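Local structure of 3-hexulose-6-phosphate synthase (Mycobacterium gastri, 3AJX) at residues V56-K61 with A76-V81; A23-I28 with A198-R203. The protein is an enzyme of the HUMPS family that folds as a TIM barrel and holds a magnesium ion. The protein carries 1 engineered substitution. All coordinates share one frame; numbering follows the deposited sequence.

Contact 1: residues V56-K61 with A76-V81. With MG (magnesium ion), chain F.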
loop_
_atom_site.group_PDB
_atom_site.type_symbol
_atom_site.label_atom_id
_atom_site.label_comp_id
_atom_site.label_asym_id
_atom_site.label_seq_id
_atom_site.Cartn_x
_atom_site.Cartn_y
_atom_site.Cartn_z
ATOM N N VAL A 56 4.836 -17.054 -7.733
ATOM C CA VAL A 56 4.185 -16.405 -6.599
ATOM C C VAL A 56 4.280 -14.889 -6.750
ATOM O O VAL A 56 5.365 -14.324 -6.864
ATOM C CB VAL A 56 4.810 -16.865 -5.270
ATOM C CG1 VAL A 56 4.233 -16.067 -4.113
ATOM C CG2 VAL A 56 4.517 -18.353 -5.062
ATOM N N PHE A 57 3.112 -14.255 -6.747
ATOM C CA PHE A 57 2.941 -12.817 -6.944
ATOM C C PHE A 57 2.554 -12.150 -5.614
ATOM O O PHE A 57 1.502 -12.447 -5.054
ATOM C CB PHE A 57 1.832 -12.675 -7.997
ATOM C CG PHE A 57 1.516 -11.273 -8.422
ATOM C CD1 PHE A 57 1.816 -10.853 -9.716
ATOM C CD2 PHE A 57 0.777 -10.429 -7.599
ATOM C CE1 PHE A 57 1.371 -9.622 -10.194
ATOM C CE2 PHE A 57 0.329 -9.198 -8.066
ATOM C CZ PHE A 57 0.626 -8.796 -9.372
ATOM N N ALA A 58 3.413 -11.269 -5.103
ATOM C CA ALA A 58 3.128 -10.568 -3.847
ATOM C C ALA A 58 2.610 -9.172 -4.183
ATOM O O ALA A 58 3.367 -8.330 -4.673
ATOM C CB ALA A 58 4.395 -10.478 -2.986
ATOM N N ASP A 59 1.324 -8.940 -3.928
ATOM C CA ASP A 59 0.694 -7.655 -4.232
ATOM C C ASP A 59 0.976 -6.622 -3.145
ATOM O O ASP A 59 0.079 -6.210 -2.401
ATOM C CB ASP A 59 -0.820 -7.840 -4.390
ATOM C CG ASP A 59 -1.451 -6.773 -5.266
ATOM O OD1 ASP A 59 -0.767 -5.782 -5.594
ATOM O OD2 ASP A 59 -2.637 -6.926 -5.625
ATOM N N MET A 60 2.233 -6.199 -3.067
ATOM C CA MET A 60 2.667 -5.221 -2.075
ATOM C C MET A 60 2.074 -3.834 -2.306
ATOM O O MET A 60 1.805 -3.103 -1.353
ATOM C CB MET A 60 4.196 -5.114 -2.095
ATOM C CG MET A 60 4.942 -6.390 -1.754
ATOM S SD MET A 60 4.821 -6.829 -0.005
ATOM C CE MET A 60 6.136 -5.818 0.715
ATOM N N LYS A 61 1.863 -3.486 -3.576
ATOM C CA LYS A 61 1.352 -2.167 -3.947
ATOM C C LYS A 61 2.222 -1.102 -3.287
ATOM O O LYS A 61 1.729 -0.133 -2.711
ATOM C CB LYS A 61 -0.116 -1.992 -3.532
ATOM C CG LYS A 61 -1.107 -2.656 -4.481
ATOM C CD LYS A 61 -2.538 -2.243 -4.164
ATOM C CE LYS A 61 -3.533 -2.876 -5.126
ATOM N NZ LYS A 61 -3.531 -4.363 -5.029
ATOM N N ALA A 76 11.312 -13.268 0.835
ATOM C CA ALA A 76 10.295 -14.077 1.494
ATOM C C ALA A 76 9.744 -15.155 0.560
ATOM O O ALA A 76 8.934 -15.984 0.975
ATOM C CB ALA A 76 9.159 -13.189 1.996
ATOM N N GLY A 77 10.168 -15.133 -0.703
ATOM C CA GLY A 77 9.716 -16.145 -1.645
ATOM C C GLY A 77 8.936 -15.676 -2.858
ATOM O O GLY A 77 8.586 -16.484 -3.720
ATOM N N ALA A 78 8.651 -14.383 -2.939
ATOM C CA ALA A 78 7.910 -13.870 -4.081
ATOM C C ALA A 78 8.767 -13.901 -5.340
ATOM O O ALA A 78 9.981 -13.701 -5.284
ATOM C CB ALA A 78 7.443 -12.444 -3.808
ATOM N N ASP A 79 8.123 -14.162 -6.474
ATOM C CA ASP A 79 8.799 -14.185 -7.763
ATOM C C ASP A 79 8.511 -12.862 -8.456
ATOM O O ASP A 79 9.292 -12.393 -9.280
ATOM C CB ASP A 79 8.275 -15.336 -8.619
ATOM C CG ASP A 79 8.597 -16.690 -8.023
ATOM O OD1 ASP A 79 7.649 -17.425 -7.670
ATOM O OD2 ASP A 79 9.803 -17.006 -7.906
ATOM N N LEU A 80 7.374 -12.271 -8.104
ATOM C CA LEU A 80 6.946 -10.995 -8.663
ATOM C C LEU A 80 6.367 -10.142 -7.542
ATOM O O LEU A 80 5.733 -10.662 -6.624
ATOM C CB LEU A 80 5.865 -11.212 -9.728
ATOM C CG LEU A 80 6.240 -11.987 -10.996
ATOM C CD1 LEU A 80 4.973 -12.310 -11.786
ATOM C CD2 LEU A 80 7.212 -11.172 -11.830
ATOM N N VAL A 81 6.589 -8.833 -7.620
ATOM C CA VAL A 81 6.072 -7.909 -6.620
ATOM C C VAL A 81 5.477 -6.706 -7.336
ATOM O O VAL A 81 5.946 -6.326 -8.408
ATOM C CB VAL A 81 7.184 -7.411 -5.671
ATOM C CG1 VAL A 81 7.821 -8.587 -4.950
ATOM C CG2 VAL A 81 8.224 -6.631 -6.452
HETATM MG MG MG F . -4.015 -7.329 -7.149
HETATM O O HOH W 1 -4.872 -5.491 -7.214
HETATM O O HOH W 2 -4.367 -8.239 -8.408
HETATM O O HOH W 3 -2.488 -6.282 -8.241
#
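The carbonyl oxygen of V56 accepts two consecutive backbone N-H groups, those of D79 and L80, where segment 76-81 enters the parallel sheet. D79 N lies 2.8 Å from V56 O and in its carbonyl plane; the bond from L80 N to V56 O is a little longer, its donor tilted slightly from that plane. The same aspartate also answers the amide of V56: D79 OD1 takes V56 N at 2.8 Å on its anti lone pair, with an almost straight N-H...O angle of 175°. CG of D79 stands beside its own backbone nitrogen (chi1 -65°), which carries the carboxylate back to that amide, and a side chain thus does the work of a carbonyl before regular pairing begins. K48 forms a salt bridge with the same OD1, so this oxygen is doubly held.

Regular parallel pairing follows with F57 opposite L80 and A58 opposite V81, where A58 N reaches L80 O at 2.8 Å. Side chains alternate between the faces. On one, L80 CD1 meets the edge of the F57 ring at its CD1, 4.0 Å away; on the other, A58 CB rests on A78 CB at 3.7 Å.

Further along the first strand, D59 OD2 is shared by the magnesium ion, at 2.1 Å, and K61 NZ, in a salt bridge. T82 bonds the other oxygen, OD1, and E30 belongs to the same metal site.

The pairing closes a beta-alpha-beta unit of the TIM barrel: helix 66-75 ends in a Schellman motif in which G77, with positive phi, is the first residue to leave helical geometry, and strand 80-84 starts soon afterwards. A58 and A78 face I44 of helix 42-50, V81 packs on helix 66-75, and F57 and L80 extend to strand 130-134 across the barrel interior.

Contact 2: residues A23-I28 with A198-R203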
loop_
_atom_site.group_PDB
_atom_site.type_symbol
_atom_site.label_atom_id
_atom_site.label_comp_id
_atom_site.label_asym_id
_atom_site.label_seq_id
_atom_site.Cartn_x
_atom_site.Cartn_y
_atom_site.Cartn_z
ATOM N N ALA A 23 -4.397 -24.368 -7.667
ATOM C CA ALA A 23 -3.026 -24.343 -8.181
ATOM C C ALA A 23 -2.821 -25.001 -9.545
ATOM O O ALA A 23 -2.154 -24.444 -10.420
ATOM C CB ALA A 23 -2.085 -24.976 -7.161
ATOM N N GLU A 24 -3.389 -26.188 -9.722
ATOM C CA GLU A 24 -3.241 -26.925 -10.972
ATOM C C GLU A 24 -3.816 -26.220 -12.197
ATOM O O GLU A 24 -3.448 -26.540 -13.327
ATOM C CB GLU A 24 -3.882 -28.309 -10.832
ATOM C CG GLU A 24 -5.347 -28.270 -10.430
ATOM C CD GLU A 24 -5.888 -29.637 -10.053
ATOM O OE1 GLU A 24 -5.966 -30.516 -10.940
ATOM O OE2 GLU A 24 -6.229 -29.832 -8.865
ATOM N N TYR A 25 -4.706 -25.257 -11.978
ATOM C CA TYR A 25 -5.333 -24.543 -13.084
ATOM C C TYR A 25 -4.768 -23.153 -13.351
ATOM O O TYR A 25 -5.168 -22.492 -14.310
ATOM C CB TYR A 25 -6.839 -24.424 -12.840
ATOM C CG TYR A 25 -7.510 -25.747 -12.562
ATOM C CD1 TYR A 25 -8.002 -26.048 -11.293
ATOM C CD2 TYR A 25 -7.630 -26.707 -13.562
ATOM C CE1 TYR A 25 -8.597 -27.277 -11.028
ATOM C CE2 TYR A 25 -8.223 -27.938 -13.309
ATOM C CZ TYR A 25 -8.703 -28.216 -12.042
ATOM O OH TYR A 25 -9.279 -29.438 -11.789
ATOM N N VAL A 26 -3.838 -22.708 -12.514
ATOM C CA VAL A 26 -3.265 -21.374 -12.683
ATOM C C VAL A 26 -1.756 -21.368 -12.863
ATOM O O VAL A 26 -1.058 -22.301 -12.460
ATOM C CB VAL A 26 -3.598 -20.466 -11.480
ATOM C CG1 VAL A 26 -5.102 -20.408 -11.272
ATOM C CG2 VAL A 26 -2.899 -20.982 -10.233
ATOM N N ASP A 27 -1.261 -20.292 -13.468
ATOM C CA ASP A 27 0.166 -20.116 -13.711
ATOM C C ASP A 27 0.777 -19.261 -12.611
ATOM O O ASP A 27 1.927 -19.457 -12.214
ATOM C CB ASP A 27 0.379 -19.413 -15.051
ATOM C CG ASP A 27 -0.260 -20.151 -16.200
ATOM O OD1 ASP A 27 0.279 -21.204 -16.594
ATOM O OD2 ASP A 27 -1.304 -19.684 -16.700
ATOM N N ILE A 28 -0.015 -18.316 -12.114
ATOM C CA ILE A 28 0.440 -17.392 -11.088
ATOM C C ILE A 28 -0.497 -17.381 -9.895
ATOM O O ILE A 28 -1.717 -17.333 -10.055
ATOM C CB ILE A 28 0.523 -15.957 -11.668
ATOM C CG1 ILE A 28 1.487 -15.942 -12.856
ATOM C CG2 ILE A 28 0.964 -14.964 -10.593
ATOM C CD1 ILE A 28 1.523 -14.623 -13.589
ATOM N N ALA A 198 -14.289 -23.277 -10.786
ATOM C CA ALA A 198 -14.279 -21.923 -11.333
ATOM C C ALA A 198 -12.945 -21.642 -12.012
ATOM O O ALA A 198 -12.900 -21.063 -13.099
ATOM C CB ALA A 198 -14.528 -20.904 -10.223
ATOM N N ALA A 199 -11.859 -22.056 -11.364
ATOM C CA ALA A 199 -10.526 -21.844 -11.914
ATOM C C ALA A 199 -10.361 -22.668 -13.185
ATOM O O ALA A 199 -9.821 -22.185 -14.179
ATOM C CB ALA A 199 -9.458 -22.232 -10.888
ATOM N N LYS A 200 -10.842 -23.909 -13.148
ATOM C CA LYS A 200 -10.747 -24.801 -14.302
ATOM C C LYS A 200 -11.493 -24.225 -15.501
ATOM O O LYS A 200 -10.992 -24.239 -16.628
ATOM C CB LYS A 200 -11.315 -26.182 -13.954
ATOM C CG LYS A 200 -11.119 -27.221 -15.054
ATOM C CD LYS A 200 -11.707 -28.578 -14.688
ATOM C CE LYS A 200 -11.375 -29.611 -15.763
ATOM N NZ LYS A 200 -11.954 -30.953 -15.471
ATOM N N GLU A 201 -12.691 -23.711 -15.253
ATOM C CA GLU A 201 -13.509 -23.136 -16.314
ATOM C C GLU A 201 -12.896 -21.857 -16.883
ATOM O O GLU A 201 -12.999 -21.590 -18.082
ATOM C CB GLU A 201 -14.923 -22.889 -15.784
ATOM C CG GLU A 201 -15.635 -24.191 -15.425
ATOM C CD GLU A 201 -16.815 -23.998 -14.491
ATOM O OE1 GLU A 201 -16.608 -23.487 -13.370
ATOM O OE2 GLU A 201 -17.946 -24.364 -14.878
ATOM N N LEU A 202 -12.263 -21.060 -16.029
ATOM C CA LEU A 202 -11.613 -19.842 -16.502
ATOM C C LEU A 202 -10.460 -20.241 -17.427
ATOM O O LEU A 202 -10.265 -19.651 -18.493
ATOM C CB LEU A 202 -11.086 -19.033 -15.314
ATOM C CG LEU A 202 -12.133 -18.182 -14.596
ATOM C CD1 LEU A 202 -11.623 -17.794 -13.219
ATOM C CD2 LEU A 202 -12.456 -16.950 -15.438
ATOM N N ARG A 203 -9.708 -21.252 -17.005
ATOM C CA ARG A 203 -8.580 -21.773 -17.770
ATOM C C ARG A 203 -9.024 -22.308 -19.132
ATOM O O ARG A 203 -8.375 -22.071 -20.150
ATOM C CB ARG A 203 -7.901 -22.896 -16.979
ATOM C CG ARG A 203 -7.046 -23.841 -17.814
ATOM C CD ARG A 203 -5.814 -23.150 -18.356
ATOM N NE ARG A 203 -4.894 -22.784 -17.285
ATOM C CZ ARG A 203 -3.758 -22.120 -17.467
ATOM N NH1 ARG A 203 -3.392 -21.745 -18.688
ATOM N NH2 ARG A 203 -2.988 -21.830 -16.429
HETATM O O HOH W 4 -9.365 -31.285 -13.730
#
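R203 reaches from its helix to the backbone of Y25 and the carboxylate of D27. Its CB already lies 3.8 Å from Y25 O. Beyond it the chain bends at chi2 (68°) and chi3 (67°), so that CG and CD curl around that oxygen and the guanidinium is presented side-on. R203 NE donates to Y25 O at 3.0 Å, and R203 NH2 to the same oxygen, a little farther off. Both arrive above one face of the carbonyl plane, whereas the oxygen lies near the guanidinium plane. R203 NH2 also donates to D27 OD2 at 2.7 Å, in a salt bridge from above the carboxylate plane, the two flat groups 84° apart. L3 N donates to the same carboxylate oxygen.

In the TIM barrel this ties the last helix, 195-204, to the 3-10 segment and loop that lead from helix 12-22 into strand 28-31, so that the C-terminal helix packs just after the first beta-alpha unit, where the barrel closes.

One helical turn back, A199 CB touches Y25 CB at 3.9 Å. K200 CB lies over a face of the Y25 ring in a CH-pi contact, 3.7 Å from its centroid. The extended lysine chain crosses the ring obliquely, CG and CD passing Y25 CE2 before its end leads away, and a water near the ring plane joins Y25 OH to K200 NZ. E24 CG packs against the opposite face.

The chemistry of the two contacts differs with their place in the barrel. Contact 1 is buried and joins adjacent strands, relying on backbone hydrogen bonds and small or apolar side chains, with charge gathered at the magnesium site and at the strand entrance. Contact 2 is partly buried at the outer layer, joins a turn to a helix distant in sequence, and depends on an arginine shared by a carbonyl and an aspartate and on a lysine over a tyrosine ring, with one bridging water. They share no segment, and their centres lie about 19 Å apart, yet they touch inside the barrel, where F57 CB packs on I28 CG2 at 3.6 Å.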